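Local coordinates for protein polyphosphate kinase (Porphyromonas gingivalis, PDB 2O8R) that probably catalyses the reversible transfer of the terminal phosphate of ATP to a growing polyphosphate chain, as a magnesium-dependent kinase of the PPK1 family, at residues A7-F11 with I552-R557; L49-T54 with P266-M270; E525-V531 with R557-V563; Q547-V551 with N622-R626. The protein carries 3 engineered substitutions. All coordinates share one frame. Residues are numbered along the deposited sequence.

Contact 1 (A7-F11 with I552-R557); sequences AYPFF and ITQLYR
An aromatic cluster of Tyr8, Phe10 and Tyr556 seats the extended N-terminal arm of the chain on helix 549-560 of the second PLD-like C-terminal domain. The arm's backbone is mostly polyproline-like, with Phe10 in the beta region; it forms no regular strand, though Phe11 bonds its backbone to Cys574. Segment 552-557 is regular helix. CA of Tyr8 lies 7.3 Å from CA of Thr553, and CA of Phe10 8.7 Å from CA of Ile552. Tyr8, Phe10 and Tyr556 all take chi1 m. The Tyr8 and Tyr556 rings are nearly parallel (2°) but slid apart, centroids 5.2 Å from each other, while Tyr556 turns an edge toward the face of Phe10 in an offset T-shaped pair, planes at 65°, centroids 5.9 Å apart. Phe10 CE1 also packs on Ile552 CG2 at 3.6 Å, and Tyr8 CE2 on Thr553 CG2 at 3.7 Å. Tyr8 OH is hydrogen-bonded to Glu560 OE1. Tyr556 OH, also hydrogen-bonded with Val576 N, gives a weak hydrogen bond to Pro9 O, 2.8 Å.

Contact 2 (L49-T54 with P266-M270); sequences LEEFYT and PTRFM
Arg268 reaches from strand 268-272 to helix 35-63 and makes a salt bridge with Glu50, Arg268 NH2 to Glu50 OE1 at 2.9 Å; the hydrogen bond within it is weak, its angle only 121°. Glu50 also pairs with Lys233, and Ser235 OG hydrogen-bonds with both Glu50 OE2 and Arg268 NE. Chi1 and chi2 of Arg268 are t and chi3 is p, which lays its end over the Tyr53 ring: CZ is 4.3 Å from the centroid, a cation-pi contact, and CD 3.5 Å, a CH-pi contact. Leu49 CG meets the guanidinium edge, 3.6 Å from Arg268 NH1; the Leu49 side chain is about 5 Å from that of Asn48, a predicted ATP-binding residue. Thr267 OG1 sits at the ring edge, 3.6 Å from Tyr53 CD2, the two CA atoms 6.4 Å apart. The axes of segments 49-54 and 268-270 approach to 10.8 Å, their N-to-C directions 137° apart. Thr267 and Arg268 both face Ser235, a classic beta bulge where the middle-domain sheet meets the N-terminal helical domain.

Contact 3 (E525-V531 with R557-V563); sequences EREIENV and RASEAGV
Ile528 is the apolar centre where helix 516-532 packs on the C-terminal end of helix 549-560. Its CA comes within 5.8 Å of Ala558 CA, where the alanine leaves room for the isoleucine. With chi1 m and chi2 t, Ile528 sets CG1 4.2 Å from Ala558 CB and 4.1 Å from Val563 CG2, while Ile528 CG2 rests 3.8 Å from Ala561 CB. Val531, chi1 t, adds CG2 to Val563 CG2 at 3.9 Å and brings CG1 to 3.2 Å from Ala561 O; its CA is 6.6 Å from that of Gly562. Gly562 follows the second helix in a Schellman motif: phi is 87°, Val563 N bonds back to Ala558 O and Gly562 N to Ser559 O, each at 2.8 Å. This positive-phi turn depends on glycine, since a CB would jam against the preceding carbonyl, and it would also be tight against Val531 CG1. The turn brings Val563 (chi1 t) against the first helix. Glu527 CB lies 4.0 Å from Val563 CG1, its carboxylate hydrogen-bonded to the backbone N of Asn605 and of Tyr538. At the polar edge Arg557 NH2 donates to Glu525 OE2 at 2.6 Å. The chemistry is thus an Ile/Val/Ala core with one salt bridge at its rim.

Contact 4 (Q547-V551 with N622-R626); sequences QDKNV and NLYNR
Helix 549-560 begins inside segment 547-551: Gln547 and Asp548 are still loop, psi of Asp548 is 114°, and helical angles start at Lys549. Segment 622-626 includes a weakly bonded helical turn at about 622-624. The two backbones stand well apart, the closest CA pair being Asp548 and Leu623 at 8.4 Å, so side chains span the gap. Asp548, chi1 t, is the N-cap: its OD2 accepts from Val551 N at 2.9 Å with a nearly straight angle of 168°. The same carboxylate faces the other segment, Asp548 CG 3.7 Å from Leu623 CD1 and Asp548 OD1 3.6 Å from Tyr624 CE2, at the edge of the tyrosine ring, near its plane. Leu623 CD1 also touches Val551 CG2 at 3.6 Å, a small apolar patch that continues to Met516 and Ile520 of helix 516-532 on the leucine side and to Trp618 on the valine side. The leucine side chain is about 11 Å from that of His439, the predicted phosphohistidine, and Arg626 touches that histidine. This is a capped helix N-terminus packed against a short helical turn of the second PLD-like domain, close to the predicted catalytic centre.

Helix 549-560 ties three of the four contacts together: contact 4 lies at its start, contact 1 along its middle and contact 3 at its end. Contact 1 has its centre 14 Å from those of contacts 3 and 4, which are themselves 21 Å apart. Contacts 1 and 3 share Arg557 and touch through Tyr8 and Glu560, while Ile552 packs on the backbone of Gln547 in contact 4. Along the chain these three cross. Contact 2 stands apart, its centre 31 Å from that of contact 1 and 42 Å from that of contact 3, nested within the long loop that contact 1 closes. Contact 2 thus joins the N-terminal and middle domains, while contact 1 brings the N-terminal arm to the last PLD-like domain.

Contact 1 (A7-F11 with I552-R557)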
loop_
_atom_site.group_PDB
_atom_site.type_symbol
_atom_site.label_atom_id
_atom_site.label_comp_id
_atom_site.label_asym_id
_atom_site.label_seq_id
_atom_site.Cartn_x
_atom_site.Cartn_y
_atom_site.Cartn_z
ATOM N N ALA A 7 -34.340 -37.102 12.320
ATOM C CA ALA A 7 -33.604 -37.264 13.579
ATOM C C ALA A 7 -32.087 -37.192 13.407
ATOM O O ALA A 7 -31.343 -37.916 14.085
ATOM C CB ALA A 7 -34.003 -38.594 14.260
ATOM N N TYR A 8 -31.635 -36.306 12.521
ATOM C CA TYR A 8 -30.227 -36.264 12.110
ATOM C C TYR A 8 -29.313 -35.402 12.974
ATOM O O TYR A 8 -29.658 -34.278 13.334
ATOM C CB TYR A 8 -30.119 -35.835 10.656
ATOM C CG TYR A 8 -30.587 -36.893 9.697
ATOM C CD1 TYR A 8 -29.811 -38.021 9.443
ATOM C CD2 TYR A 8 -31.803 -36.767 9.033
ATOM C CE1 TYR A 8 -30.237 -38.995 8.545
ATOM C CE2 TYR A 8 -32.235 -37.734 8.130
ATOM C CZ TYR A 8 -31.451 -38.848 7.894
ATOM O OH TYR A 8 -31.884 -39.817 7.009
ATOM N N PRO A 9 -28.114 -35.914 13.268
ATOM C CA PRO A 9 -27.111 -35.179 14.034
ATOM C C PRO A 9 -26.388 -34.117 13.192
ATOM O O PRO A 9 -26.199 -34.305 11.981
ATOM C CB PRO A 9 -26.132 -36.276 14.439
ATOM C CG PRO A 9 -26.180 -37.244 13.301
ATOM C CD PRO A 9 -27.618 -37.232 12.829
ATOM N N PHE A 10 -26.013 -33.008 13.833
ATOM C CA PHE A 10 -25.231 -31.935 13.200
ATOM C C PHE A 10 -24.296 -31.277 14.203
ATOM O O PHE A 10 -24.729 -30.906 15.295
ATOM C CB PHE A 10 -26.137 -30.833 12.648
ATOM C CG PHE A 10 -27.092 -31.285 11.583
ATOM C CD1 PHE A 10 -26.692 -31.367 10.260
ATOM C CD2 PHE A 10 -28.402 -31.596 11.901
ATOM C CE1 PHE A 10 -27.579 -31.765 9.273
ATOM C CE2 PHE A 10 -29.291 -32.000 10.921
ATOM C CZ PHE A 10 -28.880 -32.074 9.601
ATOM N N PHE A 11 -23.030 -31.106 13.837
ATOM C CA PHE A 11 -22.118 -30.309 14.653
ATOM C C PHE A 11 -22.587 -28.881 14.601
ATOM O O PHE A 11 -23.138 -28.460 13.584
ATOM C CB PHE A 11 -20.714 -30.326 14.082
ATOM C CG PHE A 11 -20.011 -31.626 14.231
ATOM C CD1 PHE A 11 -19.953 -32.263 15.463
ATOM C CD2 PHE A 11 -19.370 -32.200 13.134
ATOM C CE1 PHE A 11 -19.282 -33.473 15.591
ATOM C CE2 PHE A 11 -18.690 -33.397 13.250
ATOM C CZ PHE A 11 -18.645 -34.046 14.482
ATOM N N ILE A 552 -26.605 -31.650 3.604
ATOM C CA ILE A 552 -26.046 -32.593 4.551
ATOM C C ILE A 552 -27.036 -33.739 4.769
ATOM O O ILE A 552 -26.652 -34.912 4.778
ATOM C CB ILE A 552 -25.629 -31.915 5.868
ATOM C CG1 ILE A 552 -24.471 -30.944 5.603
ATOM C CG2 ILE A 552 -25.176 -32.948 6.873
ATOM C CD1 ILE A 552 -23.917 -30.260 6.836
ATOM N N THR A 553 -28.317 -33.403 4.870
ATOM C CA THR A 553 -29.349 -34.418 5.081
ATOM C C THR A 553 -29.432 -35.388 3.898
ATOM O O THR A 553 -29.563 -36.596 4.084
ATOM C CB THR A 553 -30.733 -33.785 5.376
ATOM O OG1 THR A 553 -30.611 -32.803 6.417
ATOM C CG2 THR A 553 -31.699 -34.834 5.830
ATOM N N GLN A 554 -29.328 -34.852 2.688
ATOM C CA GLN A 554 -29.258 -35.672 1.480
ATOM C C GLN A 554 -28.058 -36.623 1.523
ATOM O O GLN A 554 -28.157 -37.786 1.125
ATOM C CB GLN A 554 -29.191 -34.778 0.238
ATOM C CG GLN A 554 -30.227 -33.664 0.268
ATOM C CD GLN A 554 -30.290 -32.844 -1.006
ATOM O OE1 GLN A 554 -29.731 -33.219 -2.035
ATOM N NE2 GLN A 554 -30.992 -31.718 -0.944
ATOM N N LEU A 555 -26.933 -36.125 2.027
ATOM C CA LEU A 555 -25.725 -36.923 2.105
ATOM C C LEU A 555 -25.926 -38.073 3.071
ATOM O O LEU A 555 -25.574 -39.214 2.761
ATOM C CB LEU A 555 -24.535 -36.064 2.521
ATOM C CG LEU A 555 -24.123 -34.973 1.535
ATOM C CD1 LEU A 555 -23.092 -34.053 2.175
ATOM C CD2 LEU A 555 -23.605 -35.565 0.225
ATOM N N TYR A 556 -26.509 -37.761 4.228
ATOM C CA TYR A 556 -26.869 -38.761 5.229
ATOM C C TYR A 556 -27.790 -39.827 4.638
ATOM O O TYR A 556 -27.600 -41.028 4.874
ATOM C CB TYR A 556 -27.593 -38.109 6.395
ATOM C CG TYR A 556 -26.717 -37.384 7.392
ATOM C CD1 TYR A 556 -25.518 -37.936 7.834
ATOM C CD2 TYR A 556 -27.113 -36.156 7.928
ATOM C CE1 TYR A 556 -24.727 -37.274 8.770
ATOM C CE2 TYR A 556 -26.339 -35.502 8.870
ATOM C CZ TYR A 556 -25.151 -36.061 9.278
ATOM O OH TYR A 556 -24.391 -35.398 10.196
ATOM N N ARG A 557 -28.785 -39.384 3.871
ATOM C CA ARG A 557 -29.673 -40.312 3.190
ATOM C C ARG A 557 -28.943 -41.143 2.134
ATOM O O ARG A 557 -29.263 -42.317 1.946
ATOM C CB ARG A 557 -30.858 -39.593 2.561
ATOM C CG ARG A 557 -31.882 -39.039 3.545
ATOM C CD ARG A 557 -32.927 -38.191 2.821
ATOM N NE ARG A 557 -33.115 -38.672 1.451
ATOM C CZ ARG A 557 -32.945 -37.941 0.348
ATOM N NH1 ARG A 557 -32.609 -36.654 0.420
ATOM N NH2 ARG A 557 -33.131 -38.507 -0.837
#

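Contact 2 (L49-T54 with P266-M270)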
loop_
_atom_site.group_PDB
_atom_site.type_symbol
_atom_site.label_atom_id
_atom_site.label_comp_id
_atom_site.label_asym_id
_atom_site.label_seq_id
_atom_site.Cartn_x
_atom_site.Cartn_y
_atom_site.Cartn_z
ATOM N N LEU A 49 -8.359 -16.452 14.709
ATOM C CA LEU A 49 -9.114 -16.299 15.942
ATOM C C LEU A 49 -9.487 -14.833 16.156
ATOM O O LEU A 49 -10.440 -14.510 16.863
ATOM C CB LEU A 49 -8.313 -16.833 17.120
ATOM C CG LEU A 49 -9.047 -16.922 18.454
ATOM C CD1 LEU A 49 -10.320 -17.741 18.292
ATOM C CD2 LEU A 49 -8.153 -17.504 19.537
ATOM N N GLU A 50 -8.745 -13.940 15.520
ATOM C CA GLU A 50 -9.073 -12.530 15.588
ATOM C C GLU A 50 -10.322 -12.272 14.757
ATOM O O GLU A 50 -11.231 -11.573 15.195
ATOM C CB GLU A 50 -7.895 -11.690 15.102
ATOM C CG GLU A 50 -8.115 -10.189 15.160
ATOM C CD GLU A 50 -8.217 -9.648 16.574
ATOM O OE1 GLU A 50 -7.370 -9.989 17.431
ATOM O OE2 GLU A 50 -9.151 -8.864 16.823
ATOM N N GLU A 51 -10.361 -12.870 13.570
ATOM C CA GLU A 51 -11.482 -12.750 12.641
ATOM C C GLU A 51 -12.752 -13.375 13.222
ATOM O O GLU A 51 -13.816 -12.762 13.203
ATOM C CB GLU A 51 -11.110 -13.403 11.302
ATOM C CG GLU A 51 -12.191 -13.371 10.229
ATOM C CD GLU A 51 -12.322 -12.020 9.540
ATOM O OE1 GLU A 51 -11.395 -11.187 9.640
ATOM O OE2 GLU A 51 -13.359 -11.795 8.883
ATOM N N PHE A 52 -12.614 -14.586 13.749
ATOM C CA PHE A 52 -13.669 -15.286 14.461
ATOM C C PHE A 52 -14.253 -14.420 15.558
ATOM O O PHE A 52 -15.466 -14.296 15.671
ATOM C CB PHE A 52 -13.108 -16.558 15.077
ATOM C CG PHE A 52 -14.145 -17.471 15.683
ATOM C CD1 PHE A 52 -14.963 -18.255 14.875
ATOM C CD2 PHE A 52 -14.265 -17.585 17.069
ATOM C CE1 PHE A 52 -15.891 -19.131 15.436
ATOM C CE2 PHE A 52 -15.191 -18.452 17.639
ATOM C CZ PHE A 52 -16.005 -19.232 16.819
ATOM N N TYR A 53 -13.397 -13.818 16.373
ATOM C CA TYR A 53 -13.900 -12.950 17.425
ATOM C C TYR A 53 -14.686 -11.752 16.877
ATOM O O TYR A 53 -15.809 -11.511 17.316
ATOM C CB TYR A 53 -12.787 -12.532 18.392
ATOM C CG TYR A 53 -12.716 -13.411 19.621
ATOM C CD1 TYR A 53 -12.043 -14.629 19.596
ATOM C CD2 TYR A 53 -13.346 -13.037 20.804
ATOM C CE1 TYR A 53 -11.981 -15.446 20.722
ATOM C CE2 TYR A 53 -13.291 -13.851 21.934
ATOM C CZ TYR A 53 -12.601 -15.050 21.882
ATOM O OH TYR A 53 -12.552 -15.856 22.988
ATOM N N THR A 54 -14.142 -11.038 15.889
ATOM C CA THR A 54 -14.788 -9.784 15.461
ATOM C C THR A 54 -16.084 -9.934 14.668
ATOM O O THR A 54 -16.865 -8.988 14.597
ATOM C CB THR A 54 -13.845 -8.804 14.708
ATOM O OG1 THR A 54 -13.723 -9.190 13.336
ATOM C CG2 THR A 54 -12.482 -8.735 15.361
ATOM N N PRO A 266 -16.596 -4.271 22.460
ATOM C CA PRO A 266 -15.422 -5.061 22.835
ATOM C C PRO A 266 -15.758 -6.544 22.927
ATOM O O PRO A 266 -16.244 -6.986 23.966
ATOM C CB PRO A 266 -15.059 -4.524 24.229
ATOM C CG PRO A 266 -15.624 -3.159 24.267
ATOM C CD PRO A 266 -16.866 -3.184 23.417
ATOM N N THR A 267 -15.501 -7.301 21.858
ATOM C CA THR A 267 -15.766 -8.754 21.844
ATOM C C THR A 267 -14.787 -9.513 22.734
ATOM O O THR A 267 -15.109 -10.569 23.292
ATOM C CB THR A 267 -15.630 -9.374 20.437
ATOM O OG1 THR A 267 -14.250 -9.655 20.182
ATOM C CG2 THR A 267 -16.178 -8.451 19.361
ATOM N N ARG A 268 -13.583 -8.968 22.842
ATOM C CA ARG A 268 -12.516 -9.589 23.597
ATOM C C ARG A 268 -11.738 -8.505 24.338
ATOM O O ARG A 268 -11.559 -7.399 23.819
ATOM C CB ARG A 268 -11.601 -10.346 22.629
ATOM C CG ARG A 268 -10.588 -11.261 23.270
ATOM C CD ARG A 268 -10.114 -12.334 22.300
ATOM N NE ARG A 268 -9.276 -11.815 21.223
ATOM C CZ ARG A 268 -8.698 -12.578 20.298
ATOM N NH1 ARG A 268 -8.874 -13.890 20.314
ATOM N NH2 ARG A 268 -7.942 -12.035 19.356
ATOM N N PHE A 269 -11.318 -8.812 25.561
ATOM C CA PHE A 269 -10.284 -8.031 26.233
ATOM C C PHE A 269 -9.275 -8.984 26.853
ATOM O O PHE A 269 -9.549 -9.640 27.849
ATOM C CB PHE A 269 -10.860 -7.079 27.282
ATOM C CG PHE A 269 -9.822 -6.193 27.922
ATOM C CD1 PHE A 269 -9.512 -4.961 27.366
ATOM C CD2 PHE A 269 -9.141 -6.600 29.070
ATOM C CE1 PHE A 269 -8.546 -4.147 27.947
ATOM C CE2 PHE A 269 -8.181 -5.797 29.651
ATOM C CZ PHE A 269 -7.877 -4.568 29.089
HETATM N N MSE A 270 -8.097 -9.044 26.257
HETATM C CA MSE A 270 -7.118 -10.065 26.576
HETATM C C MSE A 270 -5.938 -9.421 27.285
HETATM O O MSE A 270 -5.508 -8.330 26.913
HETATM C CB MSE A 270 -6.683 -10.719 25.270
HETATM C CG MSE A 270 -5.697 -11.856 25.367
HETATM SE SE MSE A 270 -5.140 -12.190 23.539
HETATM C CE MSE A 270 -3.650 -13.428 23.801
#

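Contact 3 (E525-V531 with R557-V563)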
loop_
_atom_site.group_PDB
_atom_site.type_symbol
_atom_site.label_atom_id
_atom_site.label_comp_id
_atom_site.label_asym_id
_atom_site.label_seq_id
_atom_site.Cartn_x
_atom_site.Cartn_y
_atom_site.Cartn_z
ATOM N N GLU A 525 -29.060 -37.987 -6.036
ATOM C CA GLU A 525 -30.147 -38.935 -6.177
ATOM C C GLU A 525 -29.783 -40.061 -7.138
ATOM O O GLU A 525 -30.034 -41.234 -6.853
ATOM C CB GLU A 525 -31.417 -38.246 -6.663
ATOM C CG GLU A 525 -32.230 -37.566 -5.586
ATOM C CD GLU A 525 -32.610 -38.481 -4.439
ATOM O OE1 GLU A 525 -32.656 -39.721 -4.607
ATOM O OE2 GLU A 525 -32.884 -37.942 -3.353
ATOM N N ARG A 526 -29.178 -39.702 -8.268
ATOM C CA ARG A 526 -28.781 -40.683 -9.269
ATOM C C ARG A 526 -27.883 -41.776 -8.698
ATOM O O ARG A 526 -27.983 -42.939 -9.106
ATOM C CB ARG A 526 -28.105 -40.006 -10.451
ATOM C CG ARG A 526 -27.606 -40.984 -11.495
ATOM C CD ARG A 526 -27.312 -40.298 -12.785
ATOM N NE ARG A 526 -26.175 -39.402 -12.651
ATOM C CZ ARG A 526 -25.563 -38.822 -13.672
ATOM N NH1 ARG A 526 -25.972 -39.058 -14.912
ATOM N NH2 ARG A 526 -24.537 -38.014 -13.451
ATOM N N GLU A 527 -27.027 -41.402 -7.747
ATOM C CA GLU A 527 -26.161 -42.370 -7.072
ATOM C C GLU A 527 -26.992 -43.262 -6.176
ATOM O O GLU A 527 -26.721 -44.459 -6.087
ATOM C CB GLU A 527 -25.060 -41.693 -6.243
ATOM C CG GLU A 527 -24.151 -40.763 -7.011
ATOM C CD GLU A 527 -23.216 -41.486 -7.960
ATOM O OE1 GLU A 527 -22.642 -42.525 -7.552
ATOM O OE2 GLU A 527 -23.053 -40.998 -9.111
ATOM N N ILE A 528 -28.001 -42.684 -5.517
ATOM C CA ILE A 528 -28.882 -43.485 -4.657
ATOM C C ILE A 528 -29.588 -44.562 -5.471
ATOM O O ILE A 528 -29.572 -45.734 -5.096
ATOM C CB ILE A 528 -29.939 -42.639 -3.916
ATOM C CG1 ILE A 528 -29.277 -41.651 -2.958
ATOM C CG2 ILE A 528 -30.917 -43.551 -3.164
ATOM C CD1 ILE A 528 -30.263 -40.738 -2.288
ATOM N N GLU A 529 -30.175 -44.148 -6.593
ATOM C CA GLU A 529 -30.857 -45.047 -7.523
ATOM C C GLU A 529 -29.960 -46.190 -7.952
ATOM O O GLU A 529 -30.329 -47.354 -7.834
ATOM C CB GLU A 529 -31.303 -44.284 -8.767
ATOM C CG GLU A 529 -32.260 -43.145 -8.482
ATOM C CD GLU A 529 -32.189 -42.057 -9.536
ATOM O OE1 GLU A 529 -32.151 -42.392 -10.740
ATOM O OE2 GLU A 529 -32.171 -40.865 -9.162
ATOM N N ASN A 530 -28.772 -45.843 -8.429
ATOM C CA ASN A 530 -27.824 -46.816 -8.942
ATOM C C ASN A 530 -27.526 -47.939 -7.959
ATOM O O ASN A 530 -27.326 -49.085 -8.362
ATOM C CB ASN A 530 -26.521 -46.118 -9.358
ATOM C CG ASN A 530 -26.681 -45.238 -10.599
ATOM O OD1 ASN A 530 -25.722 -44.607 -11.038
ATOM N ND2 ASN A 530 -27.889 -45.187 -11.161
ATOM N N VAL A 531 -27.496 -47.604 -6.670
ATOM C CA VAL A 531 -27.279 -48.596 -5.616
ATOM C C VAL A 531 -28.488 -49.533 -5.493
ATOM O O VAL A 531 -28.345 -50.729 -5.224
ATOM C CB VAL A 531 -26.975 -47.925 -4.260
ATOM C CG1 VAL A 531 -26.881 -48.968 -3.131
ATOM C CG2 VAL A 531 -25.695 -47.142 -4.351
ATOM N N ARG A 557 -28.785 -39.384 3.871
ATOM C CA ARG A 557 -29.673 -40.312 3.190
ATOM C C ARG A 557 -28.943 -41.143 2.134
ATOM O O ARG A 557 -29.263 -42.317 1.946
ATOM C CB ARG A 557 -30.858 -39.593 2.561
ATOM C CG ARG A 557 -31.882 -39.039 3.545
ATOM C CD ARG A 557 -32.927 -38.191 2.821
ATOM N NE ARG A 557 -33.115 -38.672 1.451
ATOM C CZ ARG A 557 -32.945 -37.941 0.348
ATOM N NH1 ARG A 557 -32.609 -36.654 0.420
ATOM N NH2 ARG A 557 -33.131 -38.507 -0.837
ATOM N N ALA A 558 -27.968 -40.546 1.456
ATOM C CA ALA A 558 -27.176 -41.287 0.478
ATOM C C ALA A 558 -26.367 -42.359 1.190
ATOM O O ALA A 558 -26.316 -43.498 0.742
ATOM C CB ALA A 558 -26.275 -40.358 -0.306
ATOM N N SER A 559 -25.768 -41.999 2.320
ATOM C CA SER A 559 -25.020 -42.952 3.138
ATOM C C SER A 559 -25.913 -44.116 3.563
ATOM O O SER A 559 -25.610 -45.282 3.272
ATOM C CB SER A 559 -24.444 -42.257 4.372
ATOM O OG SER A 559 -23.688 -43.155 5.163
ATOM N N GLU A 560 -27.018 -43.778 4.230
ATOM C CA GLU A 560 -28.059 -44.733 4.618
ATOM C C GLU A 560 -28.444 -45.662 3.472
ATOM O O GLU A 560 -28.631 -46.858 3.682
ATOM C CB GLU A 560 -29.305 -43.981 5.103
ATOM C CG GLU A 560 -29.203 -43.428 6.524
ATOM C CD GLU A 560 -30.315 -42.463 6.875
ATOM O OE1 GLU A 560 -30.956 -41.923 5.946
ATOM O OE2 GLU A 560 -30.554 -42.235 8.085
ATOM N N ALA A 561 -28.536 -45.107 2.262
ATOM C CA ALA A 561 -28.908 -45.857 1.062
ATOM C C ALA A 561 -27.793 -46.731 0.500
ATOM O O ALA A 561 -27.956 -47.309 -0.565
ATOM C CB ALA A 561 -29.371 -44.906 -0.018
ATOM N N GLY A 562 -26.655 -46.803 1.184
ATOM C CA GLY A 562 -25.522 -47.552 0.667
ATOM C C GLY A 562 -24.578 -46.802 -0.268
ATOM O O GLY A 562 -23.635 -47.403 -0.797
ATOM N N VAL A 563 -24.807 -45.503 -0.483
ATOM C CA VAL A 563 -23.846 -44.682 -1.245
ATOM C C VAL A 563 -22.623 -44.332 -0.376
ATOM O O VAL A 563 -22.767 -43.811 0.732
ATOM C CB VAL A 563 -24.482 -43.376 -1.828
ATOM C CG1 VAL A 563 -23.485 -42.638 -2.712
ATOM C CG2 VAL A 563 -25.780 -43.669 -2.608
#

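Contact 4 (Q547-V551 with N622-R626)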
loop_
_atom_site.group_PDB
_atom_site.type_symbol
_atom_site.label_atom_id
_atom_site.label_comp_id
_atom_site.label_asym_id
_atom_site.label_seq_id
_atom_site.Cartn_x
_atom_site.Cartn_y
_atom_site.Cartn_z
ATOM N N GLN A 547 -21.962 -27.009 5.510
ATOM C CA GLN A 547 -22.716 -26.510 6.636
ATOM C C GLN A 547 -24.222 -26.533 6.350
ATOM O O GLN A 547 -25.029 -26.523 7.280
ATOM C CB GLN A 547 -22.212 -25.094 6.963
ATOM C CG GLN A 547 -22.792 -24.427 8.192
ATOM C CD GLN A 547 -24.012 -23.590 7.883
ATOM O OE1 GLN A 547 -24.375 -23.400 6.720
ATOM N NE2 GLN A 547 -24.655 -23.082 8.927
ATOM N N ASP A 548 -24.602 -26.572 5.073
ATOM C CA ASP A 548 -26.016 -26.520 4.715
ATOM C C ASP A 548 -26.801 -27.743 5.154
ATOM O O ASP A 548 -26.591 -28.834 4.627
ATOM C CB ASP A 548 -26.211 -26.328 3.218
ATOM C CG ASP A 548 -27.681 -26.210 2.847
ATOM O OD1 ASP A 548 -28.269 -25.130 3.078
ATOM O OD2 ASP A 548 -28.258 -27.196 2.345
ATOM N N LYS A 549 -27.734 -27.539 6.086
ATOM C CA LYS A 549 -28.552 -28.625 6.648
ATOM C C LYS A 549 -29.214 -29.511 5.602
ATOM O O LYS A 549 -29.287 -30.724 5.781
ATOM C CB LYS A 549 -29.631 -28.084 7.588
ATOM C CG LYS A 549 -29.176 -27.799 9.003
ATOM C CD LYS A 549 -30.372 -27.374 9.845
ATOM C CE LYS A 549 -29.971 -26.634 11.113
ATOM N NZ LYS A 549 -29.537 -25.224 10.866
ATOM N N ASN A 550 -29.693 -28.916 4.514
ATOM C CA ASN A 550 -30.400 -29.698 3.513
ATOM C C ASN A 550 -29.505 -30.652 2.762
ATOM O O ASN A 550 -29.775 -31.849 2.727
ATOM C CB ASN A 550 -31.197 -28.818 2.567
ATOM C CG ASN A 550 -32.502 -28.356 3.181
ATOM O OD1 ASN A 550 -32.610 -28.190 4.402
ATOM N ND2 ASN A 550 -33.511 -28.154 2.340
ATOM N N VAL A 551 -28.422 -30.134 2.196
ATOM C CA VAL A 551 -27.507 -30.981 1.443
ATOM C C VAL A 551 -26.884 -32.029 2.361
ATOM O O VAL A 551 -26.674 -33.165 1.951
ATOM C CB VAL A 551 -26.397 -30.179 0.734
ATOM C CG1 VAL A 551 -25.790 -31.016 -0.341
ATOM C CG2 VAL A 551 -26.962 -28.960 0.107
ATOM N N ASN A 622 -24.225 -19.746 0.591
ATOM C CA ASN A 622 -23.670 -20.037 -0.731
ATOM C C ASN A 622 -24.689 -20.515 -1.769
ATOM O O ASN A 622 -24.706 -20.016 -2.891
ATOM C CB ASN A 622 -22.540 -21.053 -0.616
ATOM C CG ASN A 622 -21.295 -20.472 0.011
ATOM O OD1 ASN A 622 -21.335 -19.421 0.647
ATOM N ND2 ASN A 622 -20.176 -21.160 -0.158
ATOM N N LEU A 623 -25.538 -21.470 -1.394
ATOM C CA LEU A 623 -26.489 -22.068 -2.335
ATOM C C LEU A 623 -27.761 -21.243 -2.548
ATOM O O LEU A 623 -28.575 -21.587 -3.405
ATOM C CB LEU A 623 -26.876 -23.484 -1.889
ATOM C CG LEU A 623 -25.783 -24.514 -1.568
ATOM C CD1 LEU A 623 -26.211 -25.434 -0.440
ATOM C CD2 LEU A 623 -25.390 -25.322 -2.785
ATOM N N TYR A 624 -27.934 -20.168 -1.777
ATOM C CA TYR A 624 -29.173 -19.383 -1.827
ATOM C C TYR A 624 -29.014 -17.867 -1.989
ATOM O O TYR A 624 -29.757 -17.245 -2.743
ATOM C CB TYR A 624 -30.046 -19.700 -0.612
ATOM C CG TYR A 624 -30.397 -21.171 -0.477
ATOM C CD1 TYR A 624 -31.260 -21.789 -1.379
ATOM C CD2 TYR A 624 -29.862 -21.941 0.552
ATOM C CE1 TYR A 624 -31.583 -23.138 -1.258
ATOM C CE2 TYR A 624 -30.176 -23.289 0.685
ATOM C CZ TYR A 624 -31.040 -23.881 -0.222
ATOM O OH TYR A 624 -31.356 -25.213 -0.096
ATOM N N ASN A 625 -28.052 -17.275 -1.287
ATOM C CA ASN A 625 -27.853 -15.818 -1.322
ATOM C C ASN A 625 -26.994 -15.300 -2.477
ATOM O O ASN A 625 -27.317 -14.283 -3.095
ATOM C CB ASN A 625 -27.261 -15.326 -0.001
ATOM C CG ASN A 625 -28.146 -15.624 1.178
ATOM O OD1 ASN A 625 -28.873 -16.616 1.188
ATOM N ND2 ASN A 625 -28.095 -14.763 2.184
ATOM N N ARG A 626 -25.897 -15.993 -2.752
ATOM C CA ARG A 626 -24.938 -15.570 -3.764
ATOM C C ARG A 626 -25.262 -16.067 -5.175
ATOM O O ARG A 626 -25.982 -17.050 -5.355
ATOM C CB ARG A 626 -23.536 -16.061 -3.376
ATOM C CG ARG A 626 -22.864 -15.244 -2.296
ATOM C CD ARG A 626 -22.639 -16.036 -1.038
ATOM N NE ARG A 626 -21.481 -16.916 -1.175
ATOM C CZ ARG A 626 -20.227 -16.569 -0.890
ATOM N NH1 ARG A 626 -19.246 -17.449 -1.050
ATOM N NH2 ARG A 626 -19.948 -15.352 -0.444
#